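Local structure of sulfonate ABC transporter, periplasmic sulfonate-binding protein SsuA (3UIF) at residues W130-A133 and F134-L138; F170-L173 and F174-Y177; N306-F309 and V310-L314; V264-R267 and Q268-P272; T240-R243 and E244-K248. The protein probably binds sulfonates or related sulfate-ester compounds in the periplasm and hands them to an ABC transporter for uptake into the cell. All coordinates share one frame; numbering follows the deposited sequence.

Contact 1: residues W130-A133 and F134-L138; sequences WELA and FSNLL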
# COMPACT_ATOMS: atom_id res chain seq x y z
N TRP A 130 1.27 0.27 8.86
CA TRP A 130 1.05 -0.99 9.56
C TRP A 130 0.72 -0.85 11.02
O TRP A 130 0.36 -1.84 11.67
CB TRP A 130 2.21 -1.96 9.35
CG TRP A 130 3.57 -1.41 9.63
CD1 TRP A 130 4.31 -1.52 10.80
CD2 TRP A 130 4.42 -0.67 8.70
NE1 TRP A 130 5.53 -0.91 10.66
CE2 TRP A 130 5.66 -0.38 9.43
CE3 TRP A 130 4.30 -0.23 7.38
CZ2 TRP A 130 6.71 0.32 8.85
CZ3 TRP A 130 5.36 0.47 6.81
CH2 TRP A 130 6.53 0.75 7.52
N GLU A 131 0.82 0.37 11.55
CA GLU A 131 0.42 0.63 12.94
C GLU A 131 -1.08 0.43 13.10
O GLU A 131 -1.55 0.01 14.16
CB GLU A 131 0.83 2.04 13.38
CG GLU A 131 0.60 2.28 14.88
CD GLU A 131 0.97 3.67 15.35
OE1 GLU A 131 0.69 4.67 14.65
OE2 GLU A 131 1.54 3.77 16.47
N LEU A 132 -1.83 0.70 12.04
CA LEU A 132 -3.26 0.47 12.00
C LEU A 132 -3.60 -1.01 12.20
O LEU A 132 -4.46 -1.35 13.01
CB LEU A 132 -3.85 1.01 10.70
CG LEU A 132 -5.32 0.69 10.44
CD1 LEU A 132 -6.24 1.24 11.54
CD2 LEU A 132 -5.72 1.20 9.07
N ALA A 133 -2.91 -1.88 11.47
CA ALA A 133 -3.06 -3.32 11.65
C ALA A 133 -2.72 -3.75 13.08
O ALA A 133 -3.38 -4.61 13.65
CB ALA A 133 -2.21 -4.09 10.65
N PHE A 134 -1.70 -3.13 13.66
CA PHE A 134 -1.32 -3.45 15.01
C PHE A 134 -2.45 -3.04 15.96
O PHE A 134 -2.88 -3.83 16.82
CB PHE A 134 -0.01 -2.76 15.37
CG PHE A 134 0.49 -3.10 16.75
CD1 PHE A 134 1.04 -4.36 17.02
CD2 PHE A 134 0.43 -2.17 17.79
CE1 PHE A 134 1.52 -4.68 18.27
CE2 PHE A 134 0.90 -2.49 19.05
CZ PHE A 134 1.45 -3.74 19.29
N SER A 135 -2.93 -1.81 15.78
CA SER A 135 -4.04 -1.29 16.56
C SER A 135 -5.30 -2.18 16.45
O SER A 135 -5.92 -2.50 17.47
CB SER A 135 -4.34 0.15 16.15
OG SER A 135 -5.53 0.58 16.76
N ASN A 136 -5.65 -2.57 15.22
CA ASN A 136 -6.72 -3.53 14.98
C ASN A 136 -6.58 -4.82 15.77
O ASN A 136 -7.51 -5.27 16.45
CB ASN A 136 -6.75 -3.91 13.50
CG ASN A 136 -7.22 -2.78 12.61
OD1 ASN A 136 -7.42 -2.99 11.43
ND2 ASN A 136 -7.38 -1.59 13.17
N LEU A 137 -5.40 -5.42 15.66
CA LEU A 137 -5.09 -6.65 16.35
C LEU A 137 -5.28 -6.47 17.85
O LEU A 137 -5.88 -7.33 18.51
CB LEU A 137 -3.67 -7.11 16.01
CG LEU A 137 -3.02 -8.22 16.84
CD1 LEU A 137 -3.83 -9.52 16.76
CD2 LEU A 137 -1.59 -8.42 16.36
N LEU A 138 -4.80 -5.35 18.39
CA LEU A 138 -4.98 -5.06 19.82
C LEU A 138 -6.45 -4.98 20.17
O LEU A 138 -6.91 -5.62 21.12
CB LEU A 138 -4.26 -3.78 20.24
CG LEU A 138 -2.74 -3.73 20.08
CD1 LEU A 138 -2.18 -2.52 20.82
CD2 LEU A 138 -2.07 -5.01 20.56
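Asn136 N donates to Leu132 O at 2.8 Å, the straightest (N-H...O 171°) of four i to i+4 bonds joining these two turns. Ser135 N gives to Glu131 O, also at 2.8 Å, Leu137 N to Ala133 O at 3.0 Å, and Phe134 N to Trp130 O at 3.1 Å on a more bent line, so every carbonyl of 130-133 has a donor from 134-137. The carboxylate of Glu131 looks outside the helix: OE1 takes Tyr288 OH and Gly127 N. With chi1 at -71°, CG of Asn136 lies beside its own backbone N, and ND2 rests 3.5 Å from Leu132 CD1; ND2 is also 2.9 Å from Leu132 O, but at an angle too poor for a hydrogen bond. Trp198 and Lys284 touch the same side chain. An alanine here would keep the backbone bond but would probably open a gap between Leu132 CD1, Trp198 and Lys284. The Phe134 ring meets Phe171 edge-to-face, and Leu132 leans on helix 276-291. This is the helix of a beta-alpha-beta unit (121-124, 130-140, 149-151), as in the lobes of periplasmic binding proteins, with a sulfate ion about 3 Å from the Trp130 side chain.

Contact 2: residues F170-L173 and F174-Y177; sequences FFSL and FDSY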
# COMPACT_ATOMS: atom_id res chain seq x y z
N PHE A 170 8.26 -7.79 17.57
CA PHE A 170 8.56 -6.85 16.50
C PHE A 170 7.41 -6.88 15.51
O PHE A 170 7.07 -7.92 14.97
CB PHE A 170 9.91 -7.24 15.85
CG PHE A 170 10.27 -6.45 14.61
CD1 PHE A 170 10.30 -5.06 14.62
CD2 PHE A 170 10.65 -7.12 13.45
CE1 PHE A 170 10.67 -4.35 13.48
CE2 PHE A 170 11.02 -6.41 12.31
CZ PHE A 170 11.04 -5.02 12.33
N PHE A 171 6.81 -5.73 15.27
CA PHE A 171 5.71 -5.66 14.32
C PHE A 171 6.14 -4.97 13.04
O PHE A 171 6.58 -3.81 13.06
CB PHE A 171 4.51 -4.95 14.95
CG PHE A 171 3.21 -5.32 14.30
CD1 PHE A 171 2.56 -6.51 14.63
CD2 PHE A 171 2.63 -4.49 13.33
CE1 PHE A 171 1.37 -6.86 14.02
CE2 PHE A 171 1.44 -4.83 12.72
CZ PHE A 171 0.80 -6.01 13.07
N SER A 172 6.02 -5.67 11.91
CA SER A 172 6.51 -5.16 10.63
C SER A 172 5.87 -5.84 9.42
O SER A 172 4.92 -6.61 9.57
CB SER A 172 8.04 -5.32 10.56
OG SER A 172 8.62 -4.41 9.62
N LEU A 173 6.41 -5.56 8.24
CA LEU A 173 5.93 -6.16 7.00
C LEU A 173 6.78 -7.37 6.65
O LEU A 173 7.44 -7.93 7.52
CB LEU A 173 5.99 -5.14 5.87
CG LEU A 173 5.37 -3.75 6.12
CD1 LEU A 173 5.43 -2.94 4.83
CD2 LEU A 173 3.95 -3.83 6.64
N PHE A 174 6.78 -7.76 5.38
CA PHE A 174 7.45 -8.99 4.91
C PHE A 174 8.96 -9.07 5.20
O PHE A 174 9.56 -10.14 5.09
CB PHE A 174 7.14 -9.26 3.43
CG PHE A 174 7.82 -8.31 2.46
CD1 PHE A 174 7.81 -6.92 2.68
CD2 PHE A 174 8.44 -8.79 1.33
CE1 PHE A 174 8.43 -6.06 1.79
CE2 PHE A 174 9.06 -7.93 0.43
CZ PHE A 174 9.06 -6.57 0.65
N ASP A 175 9.57 -7.95 5.57
CA ASP A 175 10.96 -7.96 6.05
C ASP A 175 11.13 -8.90 7.25
O ASP A 175 12.23 -9.35 7.56
CB ASP A 175 11.44 -6.55 6.40
CG ASP A 175 10.43 -5.79 7.24
OD1 ASP A 175 9.34 -5.48 6.72
OD2 ASP A 175 10.74 -5.49 8.41
N SER A 176 10.02 -9.20 7.91
CA SER A 176 10.01 -10.18 8.99
C SER A 176 10.64 -11.54 8.62
O SER A 176 11.31 -12.17 9.45
CB SER A 176 8.58 -10.40 9.49
OG SER A 176 7.95 -9.16 9.77
N TYR A 177 10.45 -11.97 7.37
CA TYR A 177 10.90 -13.28 6.89
C TYR A 177 12.41 -13.49 6.92
O TYR A 177 12.89 -14.62 7.08
CB TYR A 177 10.38 -13.54 5.48
CG TYR A 177 8.94 -13.96 5.46
CD1 TYR A 177 8.54 -15.20 6.02
CD2 TYR A 177 7.97 -13.14 4.89
CE1 TYR A 177 7.21 -15.58 6.00
CE2 TYR A 177 6.64 -13.52 4.87
CZ TYR A 177 6.26 -14.73 5.42
OH TYR A 177 4.94 -15.08 5.39
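The Phe170 ring and the carboxylate of Asp175 cross at about a right angle, their planes 75° apart, with OD2 lying 4.0 Å from ring atom CZ in an oblique approach. The second flat group, the Phe174 ring, receives Leu173 CB at its edge, near the ring plane, 4.1 Å from CD1; beyond the two segments it meets Tyr250 edge-to-face. These rings flank a type I beta turn, Leu173 to Ser176, by which the chain leaves strand 169-172 and enters helix 176-181. One strand side chain, Ser172, bonds to the turn. Its OG donates to Asp175 OD2 at 2.7 Å; OD2 accepts on its syn lone pair, the side of the other carboxylate oxygen. Asp175 reaches back because its CG stands between the backbone N and the carbonyl carbon (chi1 47°), which folds the carboxylate over the turn, with OD1 coming 3.5 Å from Leu173 CB. Pro155 and Tyr250 border the same side chain. With an asparagine in its place, the serine hydroxyl would probably face a neutral and weaker acceptor, and the carboxylate's charge beside the turn would be lost. The strand itself is held by backbone bonds to strand 102-106 on one edge and to Ala123 on the other, placing the turn at the end of an inner strand of the five-stranded sheet. Leu173 O is gripped twice by Ser176: N donates to it at 2.9 Å, and OG donates to it at 2.6 Å, tilted 18° from the carbonyl plane.

Contact 3: residues N306-F309 and V310-L314; sequences NPHF and VATAL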
# COMPACT_ATOMS: atom_id res chain seq x y z
N ASN A 306 -13.32 7.97 -5.69
CA ASN A 306 -14.09 8.07 -6.91
C ASN A 306 -14.07 6.78 -7.74
O ASN A 306 -13.11 6.54 -8.47
CB ASN A 306 -13.59 9.25 -7.74
CG ASN A 306 -14.50 9.59 -8.91
OD1 ASN A 306 -15.45 8.86 -9.21
ND2 ASN A 306 -14.20 10.68 -9.58
N PRO A 307 -15.13 5.95 -7.63
CA PRO A 307 -15.21 4.67 -8.36
C PRO A 307 -15.62 4.77 -9.84
O PRO A 307 -15.69 3.74 -10.51
CB PRO A 307 -16.29 3.90 -7.57
CG PRO A 307 -17.19 4.97 -7.05
CD PRO A 307 -16.31 6.17 -6.77
N HIS A 308 -15.87 5.97 -10.34
CA HIS A 308 -16.41 6.13 -11.70
C HIS A 308 -15.50 5.63 -12.82
O HIS A 308 -15.99 5.10 -13.81
CB HIS A 308 -16.87 7.57 -11.96
CG HIS A 308 -17.16 7.88 -13.42
ND1 HIS A 308 -18.22 7.36 -14.09
CD2 HIS A 308 -16.46 8.67 -14.35
CE1 HIS A 308 -18.21 7.81 -15.37
NE2 HIS A 308 -17.13 8.61 -15.53
N PHE A 309 -14.19 5.80 -12.65
CA PHE A 309 -13.22 5.45 -13.70
C PHE A 309 -12.91 3.95 -13.84
O PHE A 309 -12.69 3.47 -14.96
CB PHE A 309 -11.94 6.26 -13.52
CG PHE A 309 -12.18 7.73 -13.56
CD1 PHE A 309 -12.41 8.38 -14.77
CD2 PHE A 309 -12.24 8.47 -12.38
CE1 PHE A 309 -12.66 9.75 -14.81
CE2 PHE A 309 -12.49 9.84 -12.41
CZ PHE A 309 -12.71 10.48 -13.64
N VAL A 310 -12.89 3.23 -12.72
CA VAL A 310 -12.70 1.79 -12.71
C VAL A 310 -13.95 1.09 -13.27
O VAL A 310 -13.84 0.15 -14.09
CB VAL A 310 -12.35 1.32 -11.28
CG1 VAL A 310 -12.60 -0.18 -11.11
CG2 VAL A 310 -10.92 1.71 -10.93
N ALA A 311 -15.12 1.56 -12.84
CA ALA A 311 -16.41 1.13 -13.39
C ALA A 311 -16.43 1.28 -14.92
O ALA A 311 -16.75 0.30 -15.63
CB ALA A 311 -17.55 1.90 -12.75
N THR A 312 -16.09 2.47 -15.44
CA THR A 312 -16.06 2.67 -16.90
C THR A 312 -15.03 1.73 -17.54
O THR A 312 -15.33 1.05 -18.54
CB THR A 312 -15.80 4.15 -17.29
OG1 THR A 312 -16.85 4.97 -16.77
CG2 THR A 312 -15.75 4.34 -18.80
N ALA A 313 -13.84 1.66 -16.95
CA ALA A 313 -12.74 0.84 -17.47
C ALA A 313 -13.03 -0.66 -17.54
O ALA A 313 -12.72 -1.28 -18.55
CB ALA A 313 -11.45 1.11 -16.70
N LEU A 314 -13.64 -1.21 -16.48
CA LEU A 314 -13.99 -2.64 -16.40
C LEU A 314 -15.04 -3.06 -17.43
O LEU A 314 -14.95 -4.14 -18.01
CB LEU A 314 -14.48 -3.02 -15.01
CG LEU A 314 -13.61 -2.85 -13.75
CD1 LEU A 314 -14.46 -3.22 -12.55
CD2 LEU A 314 -12.31 -3.66 -13.76
O HOH W 1 -12.39 5.04 -10.50
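Val310, first of the second segment, reaches Asn306 through a water: its N donates to the water at 2.9 Å, and the water donates to Asn306 O at 2.6 Å. This bridge satisfies an amide of the first helical turn. The valine side chain leans on Tyr274 and on Pro94 of strand 89-94. Ala311 N makes the first direct i to i+4 bond, to Pro307 O at 3.2 Å, nearly in line with that carbonyl, and its CB lies 3.4 Å from the same oxygen. Thr312 carries the main side-chain contact. Its N and its OG1 both donate to His308 O, each at 3.1 Å, coming from opposite faces of the carbonyl plane. The hydroxyl can do this because OG1 stands beside its own backbone N (chi1 -61°), turned back along the helix, while CG2 points anti to that N. The same OG1 lies over one face of the His308 imidazole, 3.4 Å from CE1, the two side chains crossing at a slant. Ala313 N donates to Phe309 O at 2.9 Å from above the carbonyl plane; that oxygen has a second donor in Gln219 NE2 of helix 215-233, against which the Phe309 ring also packs. Leu314 N repeats the pattern to Val310 O and turns its side chain to Leu273 and Glu320. Ahead of all this, Asn306 OD1 accepts from His308 N at 3.1 Å: an Asx turn with a capping bond, characteristic of a helix N-terminus, here starting helix 308-316 just after Asn306, whose backbone bonds to Leu91 of strand 89-94.

Contact 4: residues V264-R267 and Q268-P272; sequences VSWR and QRWSP
Ser265 and the residues after it form an ST motif leading into a short 3-10 turn: Arg269 N donates to Ser265 O at 3.0 Å, and Gln268 N donates to Ser265 OG at 3.1 Å on a nearly straight line (167°). The serine thus uses its carbonyl and its hydroxyl to receive two successive amides. Trp270 N continues with an i to i+3 bond to Arg267 O at 3.0 Å, arriving from above the carbonyl plane; that oxygen also accepts from Trp323 NE1. A weak bond runs from Arg269 N to Trp266 O. The whole turn belongs to the long loop between helices 252-257 and 276-291. On its outer flank Val264 CG1 presses against Gln268 CB at 3.4 Å, the two side chains crossing at about a right angle, and it also touches CD of Arg269. The doubly bent Arg269 chain carries its guanidinium to salt bridges with Asp262 and Glu258, and NE to Thr97 O, while Gln268 NE2 reaches Thr324 O. The inner flank is aromatic. Trp266 and Trp270 lie side by side, pointing the same way, Trp266 with CG anti to its N (chi1 170°) and Trp270 with CG beside its N. They form a T-shaped pair, Trp270 edge toward Trp266 face, with centroids (five-membered ring of Trp270, six-membered of Trp266) 4.4 Å apart and planes at 70°. Trp266 NE1 is satisfied by Val232 O. Trp270 NE1 stands 3.1 Å above the plane of the Trp266 ring, offset toward the rim, and Trp266 O lies at the Trp270 edge, in plane, 3.0 Å from CD1.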
# COMPACT_ATOMS: atom_id res chain seq x y z
N VAL A 264 -6.06 -14.02 0.65
CA VAL A 264 -6.39 -13.28 -0.57
C VAL A 264 -5.51 -13.81 -1.71
O VAL A 264 -4.28 -13.81 -1.62
CB VAL A 264 -6.17 -11.76 -0.37
CG1 VAL A 264 -6.48 -11.01 -1.66
CG2 VAL A 264 -7.02 -11.23 0.78
N SER A 265 -6.15 -14.30 -2.77
CA SER A 265 -5.44 -14.87 -3.91
C SER A 265 -4.55 -13.87 -4.61
O SER A 265 -4.64 -12.67 -4.38
CB SER A 265 -6.44 -15.44 -4.92
OG SER A 265 -6.96 -14.41 -5.73
N TRP A 266 -3.68 -14.38 -5.48
CA TRP A 266 -2.79 -13.54 -6.27
C TRP A 266 -3.52 -12.48 -7.07
O TRP A 266 -3.13 -11.31 -7.05
CB TRP A 266 -1.94 -14.42 -7.19
CG TRP A 266 -1.19 -13.60 -8.19
CD1 TRP A 266 -1.42 -13.50 -9.56
CD2 TRP A 266 -0.10 -12.66 -7.92
NE1 TRP A 266 -0.55 -12.63 -10.14
CE2 TRP A 266 0.27 -12.08 -9.21
CE3 TRP A 266 0.60 -12.28 -6.78
CZ2 TRP A 266 1.28 -11.16 -9.34
CZ3 TRP A 266 1.63 -11.36 -6.91
CH2 TRP A 266 1.96 -10.81 -8.17
N ARG A 267 -4.58 -12.88 -7.76
CA ARG A 267 -5.42 -11.97 -8.52
C ARG A 267 -6.12 -10.95 -7.63
O ARG A 267 -6.14 -9.76 -7.93
CB ARG A 267 -6.45 -12.76 -9.32
CG ARG A 267 -7.18 -11.93 -10.36
CD ARG A 267 -8.43 -12.62 -10.87
NE ARG A 267 -8.10 -13.78 -11.69
CZ ARG A 267 -8.96 -14.42 -12.48
NH1 ARG A 267 -10.22 -14.00 -12.56
NH2 ARG A 267 -8.57 -15.48 -13.19
N GLN A 268 -6.69 -11.42 -6.54
CA GLN A 268 -7.40 -10.54 -5.61
C GLN A 268 -6.50 -9.48 -4.95
O GLN A 268 -6.98 -8.40 -4.59
CB GLN A 268 -8.16 -11.37 -4.57
CG GLN A 268 -9.35 -12.13 -5.12
CD GLN A 268 -10.45 -11.20 -5.63
OE1 GLN A 268 -10.72 -11.13 -6.84
NE2 GLN A 268 -11.09 -10.48 -4.72
N ARG A 269 -5.21 -9.76 -4.83
CA ARG A 269 -4.26 -8.79 -4.29
C ARG A 269 -4.16 -7.53 -5.16
O ARG A 269 -3.69 -6.49 -4.69
CB ARG A 269 -2.88 -9.43 -4.10
CG ARG A 269 -2.81 -10.49 -3.00
CD ARG A 269 -2.98 -9.94 -1.59
NE ARG A 269 -1.92 -9.00 -1.24
CZ ARG A 269 -0.74 -9.32 -0.70
NH1 ARG A 269 -0.43 -10.59 -0.41
NH2 ARG A 269 0.13 -8.37 -0.42
N TRP A 270 -4.61 -7.63 -6.40
CA TRP A 270 -4.49 -6.58 -7.38
C TRP A 270 -5.80 -5.90 -7.64
O TRP A 270 -5.90 -5.05 -8.52
CB TRP A 270 -3.91 -7.16 -8.67
CG TRP A 270 -2.45 -7.56 -8.55
CD1 TRP A 270 -1.93 -8.81 -8.21
CD2 TRP A 270 -1.28 -6.71 -8.75
NE1 TRP A 270 -0.57 -8.79 -8.19
CE2 TRP A 270 -0.10 -7.56 -8.50
CE3 TRP A 270 -1.08 -5.36 -9.11
CZ2 TRP A 270 1.21 -7.08 -8.61
CZ3 TRP A 270 0.24 -4.90 -9.21
CH2 TRP A 270 1.35 -5.73 -8.97
N SER A 271 -6.83 -6.26 -6.88
CA SER A 271 -8.19 -5.80 -7.12
C SER A 271 -8.35 -4.28 -7.05
O SER A 271 -7.87 -3.65 -6.12
CB SER A 271 -9.17 -6.49 -6.17
OG SER A 271 -10.47 -5.98 -6.32
N PRO A 272 -9.02 -3.70 -8.04
CA PRO A 272 -9.29 -2.26 -8.07
C PRO A 272 -10.69 -1.92 -7.60
O PRO A 272 -11.12 -0.77 -7.69
CB PRO A 272 -9.15 -1.94 -9.56
CG PRO A 272 -9.63 -3.19 -10.24
CD PRO A 272 -9.23 -4.33 -9.36

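Contact 5: residues T240-R243 and E244-K248; sequences TYIR and EYSNK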
# COMPACT_ATOMS: atom_id res chain seq x y z
N THR A 240 7.00 -13.58 -13.13
CA THR A 240 7.57 -12.40 -13.77
C THR A 240 7.53 -11.18 -12.84
O THR A 240 8.55 -10.52 -12.65
CB THR A 240 6.92 -12.10 -15.14
OG1 THR A 240 7.06 -13.24 -15.99
CG2 THR A 240 7.62 -10.94 -15.81
N TYR A 241 6.37 -10.91 -12.24
CA TYR A 241 6.28 -9.84 -11.25
C TYR A 241 7.34 -10.00 -10.15
O TYR A 241 8.10 -9.06 -9.89
CB TYR A 241 4.88 -9.72 -10.63
CG TYR A 241 4.87 -8.80 -9.43
CD1 TYR A 241 4.89 -7.40 -9.58
CD2 TYR A 241 4.91 -9.33 -8.13
CE1 TYR A 241 4.93 -6.56 -8.48
CE2 TYR A 241 4.95 -8.51 -7.03
CZ TYR A 241 4.96 -7.13 -7.20
OH TYR A 241 4.99 -6.34 -6.08
N ILE A 242 7.41 -11.17 -9.53
CA ILE A 242 8.36 -11.43 -8.46
C ILE A 242 9.82 -11.13 -8.87
O ILE A 242 10.59 -10.53 -8.11
CB ILE A 242 8.27 -12.90 -7.93
CG1 ILE A 242 6.88 -13.22 -7.35
CG2 ILE A 242 9.36 -13.20 -6.91
CD1 ILE A 242 6.38 -12.25 -6.29
N ARG A 243 10.17 -11.56 -10.07
CA ARG A 243 11.54 -11.40 -10.54
C ARG A 243 11.83 -10.01 -11.10
O ARG A 243 12.94 -9.50 -10.93
CB ARG A 243 11.90 -12.51 -11.54
CG ARG A 243 11.81 -13.91 -10.94
CD ARG A 243 12.13 -14.98 -11.97
NE ARG A 243 11.87 -16.33 -11.47
CZ ARG A 243 12.80 -17.12 -10.96
NH1 ARG A 243 14.06 -16.71 -10.88
NH2 ARG A 243 12.47 -18.33 -10.54
N GLU A 244 10.84 -9.36 -11.72
CA GLU A 244 11.11 -8.07 -12.36
C GLU A 244 10.64 -6.85 -11.59
O GLU A 244 11.34 -5.85 -11.56
CB GLU A 244 10.54 -7.98 -13.78
CG GLU A 244 10.65 -9.22 -14.62
CD GLU A 244 12.06 -9.50 -15.06
OE1 GLU A 244 12.54 -10.63 -14.78
OE2 GLU A 244 12.67 -8.60 -15.69
N TYR A 245 9.44 -6.92 -11.00
CA TYR A 245 8.77 -5.71 -10.51
C TYR A 245 8.56 -5.63 -9.01
O TYR A 245 7.94 -4.68 -8.55
CB TYR A 245 7.43 -5.49 -11.22
CG TYR A 245 7.55 -5.65 -12.70
CD1 TYR A 245 7.02 -6.77 -13.35
CD2 TYR A 245 8.23 -4.69 -13.47
CE1 TYR A 245 7.16 -6.92 -14.72
CE2 TYR A 245 8.36 -4.83 -14.84
CZ TYR A 245 7.82 -5.94 -15.45
OH TYR A 245 7.96 -6.08 -16.80
N SER A 246 9.05 -6.61 -8.26
CA SER A 246 8.82 -6.56 -6.82
C SER A 246 9.84 -5.70 -6.09
O SER A 246 10.56 -4.90 -6.71
CB SER A 246 8.69 -7.96 -6.22
OG SER A 246 9.81 -8.76 -6.50
N ASN A 247 9.91 -5.83 -4.77
CA ASN A 247 10.80 -5.02 -3.98
C ASN A 247 12.20 -5.62 -3.95
O ASN A 247 12.46 -6.60 -3.25
CB ASN A 247 10.24 -4.91 -2.58
CG ASN A 247 10.88 -3.81 -1.78
OD1 ASN A 247 12.08 -3.53 -1.90
ND2 ASN A 247 10.08 -3.19 -0.91
N LYS A 248 13.11 -5.03 -4.72
CA LYS A 248 14.46 -5.57 -4.86
C LYS A 248 15.40 -5.34 -3.68
O LYS A 248 16.54 -5.81 -3.71
CB LYS A 248 15.15 -5.05 -6.13
CG LYS A 248 14.34 -5.19 -7.41
CD LYS A 248 15.24 -4.87 -8.59
CE LYS A 248 14.45 -4.73 -9.88
NZ LYS A 248 14.01 -6.04 -10.44
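Ser246 OG donates to Ile242 O at 2.5 Å, a side-chain bond at a place where a helix would otherwise supply a backbone amide. OG sits between the serine's own N and carbonyl carbon (chi1 56°), which aims it back at that carbonyl. Before it, Glu244 N donates to Thr240 O at 2.7 Å, almost in line with the C=O, and Tyr245 N to Tyr241 O at 2.8 Å. Lys248, its chain bent at the last torsion, brings NZ to Glu244 O at 2.9 Å, from above the carbonyl plane. Packing surrounds these bonds. The Tyr241 ring lies under the chain as it leaves the helix: CD1 touches Tyr245 CB at 3.6 Å, and Ser246 N stands over one face, offset toward the rim. Glu244 CB covers the centre of one face of the Tyr245 ring at 3.6 Å, while Tyr241 CA meets that ring at its edge. Thr240 CG2 touches Glu244 CG at 3.7 Å. Beyond the segments, Tyr241 meets Trp270 edge-to-face, and Ser246 rests on Asn255 of helix 252-257. The chemistry is that of a helix C-terminal region in which a pi-type turn widens the helix: a serine hydroxyl and a lysine ammonium serve carbonyls late in the helix, and the lysine's positive charge is probably favourable beside the negative end of the helix dipole.

In the fold
Contacts 1 and 2 belong to the lobe built on the five-stranded sheet and touch directly: Trp130 O is 3.3 Å from Phe171 CE2, and Trp130 CE3 is 3.7 Å from Leu173 CD2. Contact 2 reaches contact 5 through Phe174 CZ, 3.8 Å from Asn247 CB. Contact 5 in turn packs on contact 4, where Tyr241 is wedged against both tryptophans, and Pro272 O of contact 4 lies 3.8 Å from Val310 CG1 of contact 3. Contacts 2 and 3 lie on opposite sides of the chain's centre, about 34 Å apart between centres. Sulfate at Trp130 and glycerol about 4 Å from the Trp270 side chain are probably crystallisation molecules, though they may mark pockets.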